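Local coordinates for phosphoacetylglucosamine mutase (Aspergillus lentulus, PDB 5O9X), which catalyses the interconversion of N-acetylglucosamine 6-phosphate and N-acetylglucosamine 1-phosphate, a phosphoryl-transfer step on the route to UDP-N-acetylglucosamine, at residues Val64-Ala69 with Glu74-Lys79; Phe130-Asp133 with Gly138-Leu141; Leu38-Val43 with Ile142-Ala147. The protein carries 1 engineered substitution. All coordinates share one frame; numbering follows the deposited sequence.

Interaction 1 of 3, residues Val64-Ala69 with Glu74-Lys79; sequences VMVTAA and EDNGVK. Engineered in segment 64-69: A69 (natural residue Ser). With G16 (1,6-di-O-phosphono-alpha-D-glucopyranose), chain B.
V66 and N76 set their side chains at about a right angle, with V66 CG1 meeting the carboxamide 3.6 Å from N76 OD1. With chi1 at 177°, that methyl stands opposite its backbone N and reaches across to the amide. The amide is flat, so a methyl can lie against it, while OD1 accepts the amide N of G77 at 2.8 Å and ND2 donates to S137 and, at 2.8 Å, to a water that also reaches V66 O. On the opposite side of the strand, the small A68 brings its CB within 3.5 Å of N76 CA, beside D75 CB. G77 has no side chain, and T67 O sits close to where one would begin.

M65 and K79 form an antiparallel hydrogen-bonded pair with reciprocal N-to-O bonds of 2.9 Å, M65 N to K79 O being nearly straight (168°). T67 N to G77 O is more bent, its donor standing 48° out of the carbonyl plane. T67 OG1, also bound to D133, takes A69 N at 2.8 Å in an ST turn. This turn shapes the loop whose engineered alanine, naturally serine, faces the G16 phosphate; in related phosphohexomutases the equivalent serine carries the phosphoryl group.

V66 and V78 turn toward helices 138-151 and 40-56, M65 and K79 toward helix 164-176, and strand 127-132 pairs along the other edge of strand 61-66.

Interaction 2 of 3, residues Phe130-Asp133 with Gly138-Leu141; sequences FARD and GSRL
Just beyond R132, whose side chain meets G138 and S139, D133 OD2 is gripped by two groups, a salt bridge from R135 NE and a hydrogen bond with T67 OG1. These two bonds tie the carboxylate to the turn, through R135, and to the neighbouring strand's end, through T67. With chi1 at 58°, R132 CG lies between its backbone N and carbonyl carbon, and the chain runs extended to NE, carrying the guanidinium alongside the first helical turn. S139 CA lies 4.0 Å above one face of that group, offset toward its rim, while R132 NH2 is 4.1 Å from S139 CB. Further back, CD of R132 packs 3.9 Å from G138 O.

This is the first leg of a beta-alpha-beta unit, strand 127-132 passing through a short turn into helix 138-151 before strand 155-161. Glycine suits position 138 because its bare CA allows the arginine's methylene arm close to the backbone. Near the helix start, R132 NE and S139 N are both donors, 4.0 Å apart, and the contact is one of van der Waals packing. The positive charge of R132 finds a cation-pi partner in F161, and D158 adds a long, weak ion pair.

Interaction 3 of 3, residues Leu38-Val43 with Ile142-Ala147; sequences LLNTVV and IGVLSA. Unlike the reference sequence in segment 142-147: I142 (reference Val).
The flat carboxamide of N40 has a methyl group of V144 over one of its faces: V144 CG2 lies 4.0 Å from N40 CG and 3.7 Å from OD1, the two side chains crossing at about a right angle. From the opposite side of the amide plane R140 NH1 approaches OD1 and hydrogen-bonds to it, giving this polar atom a partner while the face meets carbon. The amide owes its position to chi1 of -78°, which swings CG beside the backbone N of N40 and anti to its carbonyl carbon.

V144's other methyl, CG1, presses against the backbone, 3.3 Å from N40 O. A turn further along, V43 points at the partner helix; its CG1, anti to the backbone N, comes 3.8 Å from L145 N and 3.9 Å from L145 CB. L145 CD1 reaches 4.0 Å from V43 O. V144 uses both its methyls against N40, whereas V43 spends CG1 on the other helix and CG2 on V78 of the sheet; such short, stiff stems let the helix backbones come close.

Helices 40-56 and 138-151 thereby lie together on one side of the first domain's mixed sheet, L145 also touching F130 of strand 127-132. Because the contact is methyl against methylene, amide and carbonyl, it should be held by close fit and burial of apolar surface, while the polar N40 is anchored separately by R140.

Overall arrangement
From the N terminus, the chain first enters 38-43, at the start of helix 40-56, whose partner in interaction 3 arrives only after 98 further residues. Within that long loop the other two contacts close in series, each across a four-residue turn: interaction 1 makes the hairpin of strands 61-66 and 75-81, and interaction 2 joins strand 127-132 to the helix that follows it. Strands 61-66 and 127-132 are neighbours in one mixed sheet, joining interactions 1 and 2, whereas helix 138-151 serves both 2 and 3. V43 against V78, and I142 against V66, pack interaction 3 onto the sheet, uniting strands and helices of the first domain.

Interaction 1 of 3, residues Val64-Ala69 with Glu74-Lys79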
ATOM      1  N   VAL A  64       7.490  -1.085 -13.371  1.00 19.28           N
ATOM      2  CA  VAL A  64       7.381   0.318 -13.071  1.00 16.85           C
ATOM      3  C   VAL A  64       5.884   0.659 -13.057  1.00 18.36           C
ATOM      4  O   VAL A  64       5.222   0.374 -14.011  1.00 18.40           O
ATOM      5  CB  VAL A  64       8.079   1.189 -14.163  1.00 17.21           C
ATOM      6  CG1 VAL A  64       7.958   2.656 -13.786  1.00 19.41           C
ATOM      7  CG2 VAL A  64       9.584   0.876 -14.226  1.00 18.80           C
ATOM      8  N   MET A  65       5.380   1.235 -11.978  1.00 17.60           N
ATOM      9  CA  MET A  65       3.965   1.641 -11.927  1.00 20.23           C
ATOM     10  C   MET A  65       3.949   3.165 -11.942  1.00 17.88           C
ATOM     11  O   MET A  65       4.617   3.791 -11.086  1.00 19.26           O
ATOM     12  CB  MET A  65       3.334   1.153 -10.608  1.00 21.93           C
ATOM     13  CG  MET A  65       1.845   1.537 -10.465  1.00 19.79           C
ATOM     14  SD  MET A  65       0.819   0.672 -11.669  1.00 21.43           S
ATOM     15  CE  MET A  65      -0.683   1.611 -11.454  1.00 17.33           C
ATOM     16  N   VAL A  66       3.221   3.763 -12.878  1.00 18.88           N
ATOM     17  CA  VAL A  66       3.157   5.219 -12.938  1.00 18.16           C
ATOM     18  C   VAL A  66       1.835   5.634 -12.220  1.00 18.46           C
ATOM     19  O   VAL A  66       0.755   5.407 -12.736  1.00 16.52           O
ATOM     20  CB  VAL A  66       3.185   5.744 -14.374  1.00 19.50           C
ATOM     21  CG1 VAL A  66       3.043   7.298 -14.384  1.00 17.89           C
ATOM     22  CG2 VAL A  66       4.511   5.248 -15.037  1.00 20.53           C
ATOM     23  N   THR A  67       1.966   6.185 -11.000  1.00 16.72           N
ATOM     24  CA  THR A  67       0.822   6.549 -10.235  1.00 17.59           C
ATOM     25  C   THR A  67       1.343   7.461  -9.119  1.00 16.54           C
ATOM     26  O   THR A  67       2.492   7.363  -8.689  1.00 16.56           O
ATOM     27  CB  THR A  67       0.139   5.258  -9.571  1.00 17.19           C
ATOM     28  OG1 THR A  67      -0.996   5.695  -8.845  1.00 18.27           O
ATOM     29  CG2 THR A  67       1.074   4.528  -8.553  1.00 17.01           C
ATOM     30  N   ALA A  68       0.468   8.338  -8.665  1.00 17.77           N
ATOM     31  CA  ALA A  68       0.625   8.998  -7.357  1.00 17.00           C
ATOM     32  C   ALA A  68      -0.432   8.515  -6.318  1.00 18.25           C
ATOM     33  O   ALA A  68      -0.569   9.152  -5.270  1.00 16.66           O
ATOM     34  CB  ALA A  68       0.648  10.529  -7.495  1.00 15.13           C
ATOM     35  N   ALA A  69      -1.136   7.384  -6.602  1.00 19.81           N
ATOM     36  CA  ALA A  69      -1.895   6.606  -5.525  1.00 18.89           C
ATOM     37  C   ALA A  69      -2.971   7.452  -4.796  1.00 20.41           C
ATOM     38  O   ALA A  69      -3.936   7.842  -5.448  1.00 20.08           O
ATOM     39  CB  ALA A  69      -0.884   6.041  -4.544  1.00 21.06           C
ATOM     40  N   GLU A  74      -3.626  16.181  -9.786  1.00 16.86           N
ATOM     41  CA  GLU A  74      -2.593  16.931 -10.523  1.00 18.17           C
ATOM     42  C   GLU A  74      -1.212  16.278 -10.334  1.00 17.99           C
ATOM     43  O   GLU A  74      -0.252  16.589 -11.055  1.00 17.30           O
ATOM     44  CB  GLU A  74      -2.487  18.383 -10.007  1.00 21.19           C
ATOM     45  CG  GLU A  74      -1.935  18.453  -8.567  1.00 26.04           C
ATOM     46  CD  GLU A  74      -1.792  19.890  -8.021  1.00 38.25           C
ATOM     47  OE1 GLU A  74      -1.898  20.863  -8.804  1.00 40.65           O
ATOM     48  OE2 GLU A  74      -1.558  20.025  -6.807  1.00 37.69           O
ATOM     49  N   ASP A  75      -1.090  15.368  -9.384  1.00 15.97           N
ATOM     50  CA  ASP A  75       0.235  14.696  -9.154  1.00 15.61           C
ATOM     51  C   ASP A  75       0.372  13.436 -10.014  1.00 17.64           C
ATOM     52  O   ASP A  75      -0.610  12.864 -10.516  1.00 16.89           O
ATOM     53  CB  ASP A  75       0.403  14.270  -7.693  1.00 16.67           C
ATOM     54  CG  ASP A  75       0.590  15.461  -6.734  1.00 20.02           C
ATOM     55  OD1 ASP A  75       0.792  16.616  -7.210  1.00 19.14           O
ATOM     56  OD2 ASP A  75       0.566  15.242  -5.493  1.00 19.93           O
ATOM     57  N   ASN A  76       1.611  12.965 -10.174  1.00 15.99           N
ATOM     58  CA  ASN A  76       1.850  11.621 -10.616  1.00 15.62           C
ATOM     59  C   ASN A  76       3.153  11.158  -9.980  1.00 15.78           C
ATOM     60  O   ASN A  76       3.717  11.880  -9.098  1.00 16.54           O
ATOM     61  CB  ASN A  76       1.829  11.467 -12.168  1.00 14.06           C
ATOM     62  CG  ASN A  76       1.253  10.105 -12.588  1.00 14.35           C
ATOM     63  OD1 ASN A  76       1.329   9.152 -11.802  1.00 14.67           O
ATOM     64  ND2 ASN A  76       0.618  10.004 -13.810  1.00 14.21           N
ATOM     65  N   GLY A  77       3.586   9.960 -10.296  1.00 16.62           N
ATOM     66  CA  GLY A  77       4.771   9.443  -9.643  1.00 17.16           C
ATOM     67  C   GLY A  77       5.154   8.145 -10.250  1.00 19.44           C
ATOM     68  O   GLY A  77       4.487   7.602 -11.151  1.00 17.65           O
ATOM     69  N   VAL A  78       6.243   7.588  -9.763  1.00 22.19           N
ATOM     70  CA  VAL A  78       6.752   6.343 -10.398  1.00 33.35           C
ATOM     71  C   VAL A  78       7.374   5.517  -9.332  1.00 42.71           C
ATOM     72  O   VAL A  78       8.353   5.991  -8.696  1.00 48.05           O
ATOM     73  CB  VAL A  78       7.890   6.572 -11.442  1.00 31.50           C
ATOM     74  CG1 VAL A  78       7.906   5.466 -12.434  1.00 40.17           C
ATOM     75  CG2 VAL A  78       7.740   7.843 -12.192  1.00 40.42           C
ATOM     76  N   LYS A  79       6.753   4.343  -9.131  1.00 46.22           N
ATOM     77  CA  LYS A  79       7.187   3.251  -8.222  1.00 51.45           C
ATOM     78  C   LYS A  79       7.907   2.055  -8.872  1.00 50.94           C
ATOM     79  O   LYS A  79       7.348   1.437  -9.810  1.00 39.07           O
ATOM     80  CB  LYS A  79       5.944   2.666  -7.600  1.00 44.78           C
ATOM     81  CG  LYS A  79       6.307   2.148  -6.237  1.00 59.01           C
ATOM     82  CD  LYS A  79       5.110   1.673  -5.473  1.00 55.88           C
ATOM     83  CE  LYS A  79       4.739   0.284  -5.916  1.00 43.40           C
ATOM     84  NZ  LYS A  79       3.665  -0.161  -4.997  1.00 37.98           N
TER
HETATM   85  C1  G16 B 601       2.144   5.729   0.464  1.00 19.76           C
HETATM   86  C2  G16 B 601       2.862   4.543   1.102  1.00 27.33           C
HETATM   87  C3  G16 B 601       2.229   4.221   2.494  1.00 24.16           C
HETATM   88  C4  G16 B 601       2.201   5.400   3.450  1.00 22.73           C
HETATM   89  C5  G16 B 601       1.469   6.544   2.761  1.00 22.52           C
HETATM   90  C6  G16 B 601       1.598   7.883   3.449  1.00 20.51           C
HETATM   91  O1  G16 B 601       0.777   5.375   0.236  1.00 20.16           O
HETATM   92  O2  G16 B 601       2.890   3.348   0.261  1.00 31.53           O
HETATM   93  O3  G16 B 601       2.885   3.120   2.983  1.00 27.54           O
HETATM   94  O4  G16 B 601       1.492   5.150   4.742  1.00 22.37           O
HETATM   95  O5  G16 B 601       2.070   6.871   1.485  1.00 20.78           O
HETATM   96  O6  G16 B 601       3.060   8.213   3.496  1.00 16.99           O
HETATM   97  P   G16 B 601       3.511   9.655   4.085  1.00 16.36           P
HETATM   98  O1P G16 B 601       2.838   9.858   5.462  1.00 15.51           O
HETATM   99  O2P G16 B 601       2.987  10.744   3.118  1.00 16.18           O
HETATM  100  O3P G16 B 601       5.053   9.713   4.082  1.00 18.19           O
HETATM  101  P'  G16 B 601       0.093   5.378  -1.253  1.00 18.22           P
HETATM  102  O1X G16 B 601       1.173   4.921  -2.270  1.00 17.73           O
HETATM  103  O2X G16 B 601      -0.234   6.866  -1.599  1.00 17.83           O
HETATM  104  O3X G16 B 601      -1.194   4.632  -1.175  1.00 18.11           O
HETATM  105  O   HOH W   1      -0.671   7.594 -14.399  1.00 18.18           O

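Interaction 2 of 3, residues Phe130-Asp133 with Gly138-Leu141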
ATOM      1  N   PHE A 130       5.432  -2.296 -17.390  1.00 22.00           N
ATOM      2  CA  PHE A 130       4.913  -1.115 -16.729  1.00 19.05           C
ATOM      3  C   PHE A 130       3.413  -0.966 -16.967  1.00 17.82           C
ATOM      4  O   PHE A 130       2.877  -1.628 -17.843  1.00 19.29           O
ATOM      5  CB  PHE A 130       5.734   0.107 -17.145  1.00 19.02           C
ATOM      6  CG  PHE A 130       5.755   0.392 -18.620  1.00 21.92           C
ATOM      7  CD1 PHE A 130       4.627   0.995 -19.264  1.00 22.89           C
ATOM      8  CD2 PHE A 130       6.904   0.119 -19.393  1.00 22.44           C
ATOM      9  CE1 PHE A 130       4.639   1.283 -20.638  1.00 23.38           C
ATOM     10  CE2 PHE A 130       6.911   0.435 -20.796  1.00 21.77           C
ATOM     11  CZ  PHE A 130       5.784   1.024 -21.395  1.00 23.30           C
ATOM     12  N   ALA A 131       2.754  -0.145 -16.127  1.00 16.62           N
ATOM     13  CA  ALA A 131       1.325   0.122 -16.200  1.00 16.20           C
ATOM     14  C   ALA A 131       1.145   1.473 -15.532  1.00 17.29           C
ATOM     15  O   ALA A 131       2.136   2.066 -15.026  1.00 15.67           O
ATOM     16  CB  ALA A 131       0.571  -0.951 -15.432  1.00 15.88           C
ATOM     17  N   ARG A 132      -0.093   1.996 -15.562  1.00 15.48           N
ATOM     18  CA  ARG A 132      -0.331   3.268 -14.995  1.00 15.99           C
ATOM     19  C   ARG A 132      -1.775   3.283 -14.508  1.00 16.00           C
ATOM     20  O   ARG A 132      -2.587   2.440 -14.949  1.00 15.20           O
ATOM     21  CB  ARG A 132      -0.197   4.373 -16.099  1.00 15.01           C
ATOM     22  CG  ARG A 132      -1.137   4.208 -17.328  1.00 16.59           C
ATOM     23  CD  ARG A 132      -0.486   4.872 -18.611  1.00 20.12           C
ATOM     24  NE  ARG A 132      -1.423   5.082 -19.783  1.00 22.65           N
ATOM     25  CZ  ARG A 132      -1.431   4.634 -21.033  1.00 35.69           C
ATOM     26  NH1 ARG A 132      -0.584   3.664 -21.566  1.00 45.35           N
ATOM     27  NH2 ARG A 132      -2.412   5.146 -21.794  1.00 27.16           N
ATOM     28  N   ASP A 133      -2.077   4.216 -13.613  1.00 16.00           N
ATOM     29  CA  ASP A 133      -3.470   4.406 -13.199  1.00 16.26           C
ATOM     30  C   ASP A 133      -4.093   5.410 -14.249  1.00 16.05           C
ATOM     31  O   ASP A 133      -3.514   5.596 -15.321  1.00 16.09           O
ATOM     32  CB  ASP A 133      -3.568   4.895 -11.715  1.00 15.02           C
ATOM     33  CG  ASP A 133      -2.980   6.278 -11.510  1.00 17.30           C
ATOM     34  OD1 ASP A 133      -2.626   6.969 -12.513  1.00 15.67           O
ATOM     35  OD2 ASP A 133      -2.868   6.705 -10.307  1.00 18.95           O
ATOM     36  N   GLY A 138      -0.495  10.277 -17.295  1.00 16.25           N
ATOM     37  CA  GLY A 138       0.174   8.995 -17.421  1.00 14.98           C
ATOM     38  C   GLY A 138       0.666   8.599 -18.809  1.00 17.23           C
ATOM     39  O   GLY A 138       1.755   7.996 -18.965  1.00 16.93           O
ATOM     40  N   SER A 139      -0.150   8.863 -19.824  1.00 18.37           N
ATOM     41  CA  SER A 139       0.283   8.523 -21.216  1.00 18.94           C
ATOM     42  C   SER A 139       1.616   9.216 -21.611  1.00 19.40           C
ATOM     43  O   SER A 139       2.515   8.541 -22.106  1.00 19.64           O
ATOM     44  CB  SER A 139      -0.798   8.897 -22.250  1.00 19.06           C
ATOM     45  OG  SER A 139      -0.295   8.615 -23.571  1.00 24.32           O
ATOM     46  N   ARG A 140       1.722  10.544 -21.420  1.00 21.51           N
ATOM     47  CA  ARG A 140       2.986  11.309 -21.656  1.00 22.70           C
ATOM     48  C   ARG A 140       4.134  10.638 -20.939  1.00 23.79           C
ATOM     49  O   ARG A 140       5.185  10.417 -21.542  1.00 24.99           O
ATOM     50  CB  ARG A 140       2.923  12.801 -21.197  1.00 25.09           C
ATOM     51  CG  ARG A 140       4.088  13.691 -21.735  1.00 26.99           C
ATOM     52  CD  ARG A 140       4.787  14.633 -20.708  1.00 33.75           C
ATOM     53  NE  ARG A 140       3.770  15.121 -19.851  1.00 36.97           N
ATOM     54  CZ  ARG A 140       3.753  15.358 -18.549  1.00 31.00           C
ATOM     55  NH1 ARG A 140       4.805  15.398 -17.702  1.00 30.86           N
ATOM     56  NH2 ARG A 140       2.553  15.713 -18.138  1.00 31.69           N
ATOM     57  N   LEU A 141       3.963  10.379 -19.627  1.00 21.54           N
ATOM     58  CA  LEU A 141       5.019   9.712 -18.835  1.00 20.90           C
ATOM     59  C   LEU A 141       5.413   8.308 -19.308  1.00 22.12           C
ATOM     60  O   LEU A 141       6.621   7.966 -19.368  1.00 22.43           O
ATOM     61  CB  LEU A 141       4.720   9.757 -17.306  1.00 19.17           C
ATOM     62  CG  LEU A 141       4.526  11.194 -16.738  1.00 21.80           C
ATOM     63  CD1 LEU A 141       4.062  11.184 -15.265  1.00 20.88           C
ATOM     64  CD2 LEU A 141       5.770  12.092 -16.926  1.00 18.02           C
TER

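Interaction 3 of 3, residues Leu38-Val43 with Ile142-Ala147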
ATOM      1  N   LEU A  38       6.392  18.313 -13.429  1.00 23.26           N
ATOM      2  CA  LEU A  38       7.799  18.193 -13.031  1.00 22.75           C
ATOM      3  C   LEU A  38       8.455  16.873 -13.364  1.00 24.63           C
ATOM      4  O   LEU A  38       9.689  16.725 -13.188  1.00 26.43           O
ATOM      5  CB  LEU A  38       7.972  18.416 -11.541  1.00 24.01           C
ATOM      6  CG  LEU A  38       7.509  19.768 -11.011  1.00 25.52           C
ATOM      7  CD1 LEU A  38       7.567  19.836  -9.471  1.00 24.41           C
ATOM      8  CD2 LEU A  38       8.235  20.949 -11.712  1.00 23.69           C
ATOM      9  N   LEU A  39       7.668  15.911 -13.857  1.00 22.78           N
ATOM     10  CA  LEU A  39       8.098  14.528 -13.884  1.00 21.57           C
ATOM     11  C   LEU A  39       8.908  13.999 -15.093  1.00 23.28           C
ATOM     12  O   LEU A  39       9.537  12.941 -14.981  1.00 19.75           O
ATOM     13  CB  LEU A  39       6.896  13.616 -13.625  1.00 21.22           C
ATOM     14  CG  LEU A  39       6.635  13.534 -12.113  1.00 22.68           C
ATOM     15  CD1 LEU A  39       5.184  13.072 -11.941  1.00 21.68           C
ATOM     16  CD2 LEU A  39       7.641  12.567 -11.426  1.00 22.83           C
ATOM     17  N   ASN A  40       8.949  14.686 -16.248  1.00 21.88           N
ATOM     18  CA  ASN A  40       9.585  14.006 -17.404  1.00 21.68           C
ATOM     19  C   ASN A  40      11.012  13.425 -17.140  1.00 22.06           C
ATOM     20  O   ASN A  40      11.294  12.247 -17.440  1.00 21.38           O
ATOM     21  CB  ASN A  40       9.678  14.974 -18.596  1.00 24.30           C
ATOM     22  CG  ASN A  40       8.356  15.129 -19.323  1.00 27.95           C
ATOM     23  OD1 ASN A  40       7.342  14.438 -19.040  1.00 27.42           O
ATOM     24  ND2 ASN A  40       8.328  16.066 -20.228  1.00 28.92           N
ATOM     25  N   THR A  41      11.919  14.254 -16.608  1.00 21.66           N
ATOM     26  CA  THR A  41      13.304  13.816 -16.523  1.00 22.34           C
ATOM     27  C   THR A  41      13.440  12.724 -15.444  1.00 23.29           C
ATOM     28  O   THR A  41      14.297  11.838 -15.533  1.00 24.84           O
ATOM     29  CB  THR A  41      14.266  14.973 -16.306  1.00 20.95           C
ATOM     30  OG1 THR A  41      14.068  15.590 -15.021  1.00 20.60           O
ATOM     31  CG2 THR A  41      14.068  16.035 -17.395  1.00 24.15           C
ATOM     32  N   VAL A  42      12.570  12.798 -14.441  1.00 23.04           N
ATOM     33  CA  VAL A  42      12.511  11.824 -13.355  1.00 23.79           C
ATOM     34  C   VAL A  42      12.173  10.432 -13.901  1.00 21.43           C
ATOM     35  O   VAL A  42      12.853   9.448 -13.605  1.00 22.86           O
ATOM     36  CB  VAL A  42      11.469  12.227 -12.265  1.00 24.22           C
ATOM     37  CG1 VAL A  42      11.383  11.161 -11.199  1.00 25.72           C
ATOM     38  CG2 VAL A  42      11.911  13.478 -11.547  1.00 24.29           C
ATOM     39  N   VAL A  43      11.090  10.363 -14.654  1.00 20.87           N
ATOM     40  CA  VAL A  43      10.619   9.132 -15.237  1.00 20.69           C
ATOM     41  C   VAL A  43      11.703   8.570 -16.197  1.00 23.81           C
ATOM     42  O   VAL A  43      11.917   7.338 -16.278  1.00 23.55           O
ATOM     43  CB  VAL A  43       9.235   9.389 -15.936  1.00 17.74           C
ATOM     44  CG1 VAL A  43       8.795   8.185 -16.750  1.00 19.34           C
ATOM     45  CG2 VAL A  43       8.171   9.754 -14.847  1.00 17.70           C
ATOM     46  N   ILE A 142       4.438   7.481 -19.644  1.00 19.15           N
ATOM     47  CA  ILE A 142       4.718   6.188 -20.333  1.00 21.81           C
ATOM     48  C   ILE A 142       5.551   6.385 -21.688  1.00 21.80           C
ATOM     49  O   ILE A 142       6.437   5.583 -21.981  1.00 20.36           O
ATOM     50  CB  ILE A 142       3.345   5.409 -20.508  1.00 24.55           C
ATOM     51  CG1 ILE A 142       3.105   4.423 -19.367  1.00 26.38           C
ATOM     52  CG2 ILE A 142       3.141   4.689 -21.822  1.00 32.22           C
ATOM     53  CD1 ILE A 142       3.936   4.554 -18.161  1.00 26.51           C
ATOM     54  N   GLY A 143       5.227   7.413 -22.469  1.00 23.55           N
ATOM     55  CA  GLY A 143       6.079   7.847 -23.627  1.00 23.32           C
ATOM     56  C   GLY A 143       7.530   8.054 -23.227  1.00 24.87           C
ATOM     57  O   GLY A 143       8.453   7.573 -23.900  1.00 22.28           O
ATOM     58  N   VAL A 144       7.748   8.765 -22.114  1.00 25.08           N
ATOM     59  CA  VAL A 144       9.117   9.066 -21.644  1.00 23.32           C
ATOM     60  C   VAL A 144       9.803   7.795 -21.204  1.00 26.16           C
ATOM     61  O   VAL A 144      11.004   7.519 -21.595  1.00 26.12           O
ATOM     62  CB  VAL A 144       9.148  10.095 -20.469  1.00 23.18           C
ATOM     63  CG1 VAL A 144      10.601  10.285 -19.956  1.00 23.95           C
ATOM     64  CG2 VAL A 144       8.515  11.445 -20.834  1.00 24.20           C
ATOM     65  N   LEU A 145       9.101   7.028 -20.345  1.00 24.61           N
ATOM     66  CA  LEU A 145       9.595   5.712 -19.931  1.00 21.29           C
ATOM     67  C   LEU A 145      10.034   4.818 -21.111  1.00 24.53           C
ATOM     68  O   LEU A 145      11.157   4.197 -21.096  1.00 21.53           O
ATOM     69  CB  LEU A 145       8.551   4.986 -19.053  1.00 20.08           C
ATOM     70  CG  LEU A 145       8.960   3.680 -18.408  1.00 23.50           C
ATOM     71  CD1 LEU A 145      10.102   3.944 -17.427  1.00 27.45           C
ATOM     72  CD2 LEU A 145       7.721   3.143 -17.635  1.00 23.35           C
ATOM     73  N   SER A 146       9.152   4.734 -22.098  1.00 24.34           N
ATOM     74  CA  SER A 146       9.401   3.989 -23.349  1.00 25.18           C
ATOM     75  C   SER A 146      10.659   4.481 -24.067  1.00 26.95           C
ATOM     76  O   SER A 146      11.423   3.658 -24.551  1.00 24.47           O
ATOM     77  CB  SER A 146       8.188   4.174 -24.272  1.00 28.18           C
ATOM     78  OG  SER A 146       7.063   3.527 -23.664  1.00 29.78           O
ATOM     79  N   ALA A 147      10.804   5.795 -24.184  1.00 26.52           N
ATOM     80  CA  ALA A 147      12.013   6.439 -24.715  1.00 30.09           C
ATOM     81  C   ALA A 147      13.298   6.035 -23.989  1.00 32.06           C
ATOM     82  O   ALA A 147      14.261   5.682 -24.690  1.00 30.87           O
ATOM     83  CB  ALA A 147      11.857   7.975 -24.864  1.00 26.10           C
TER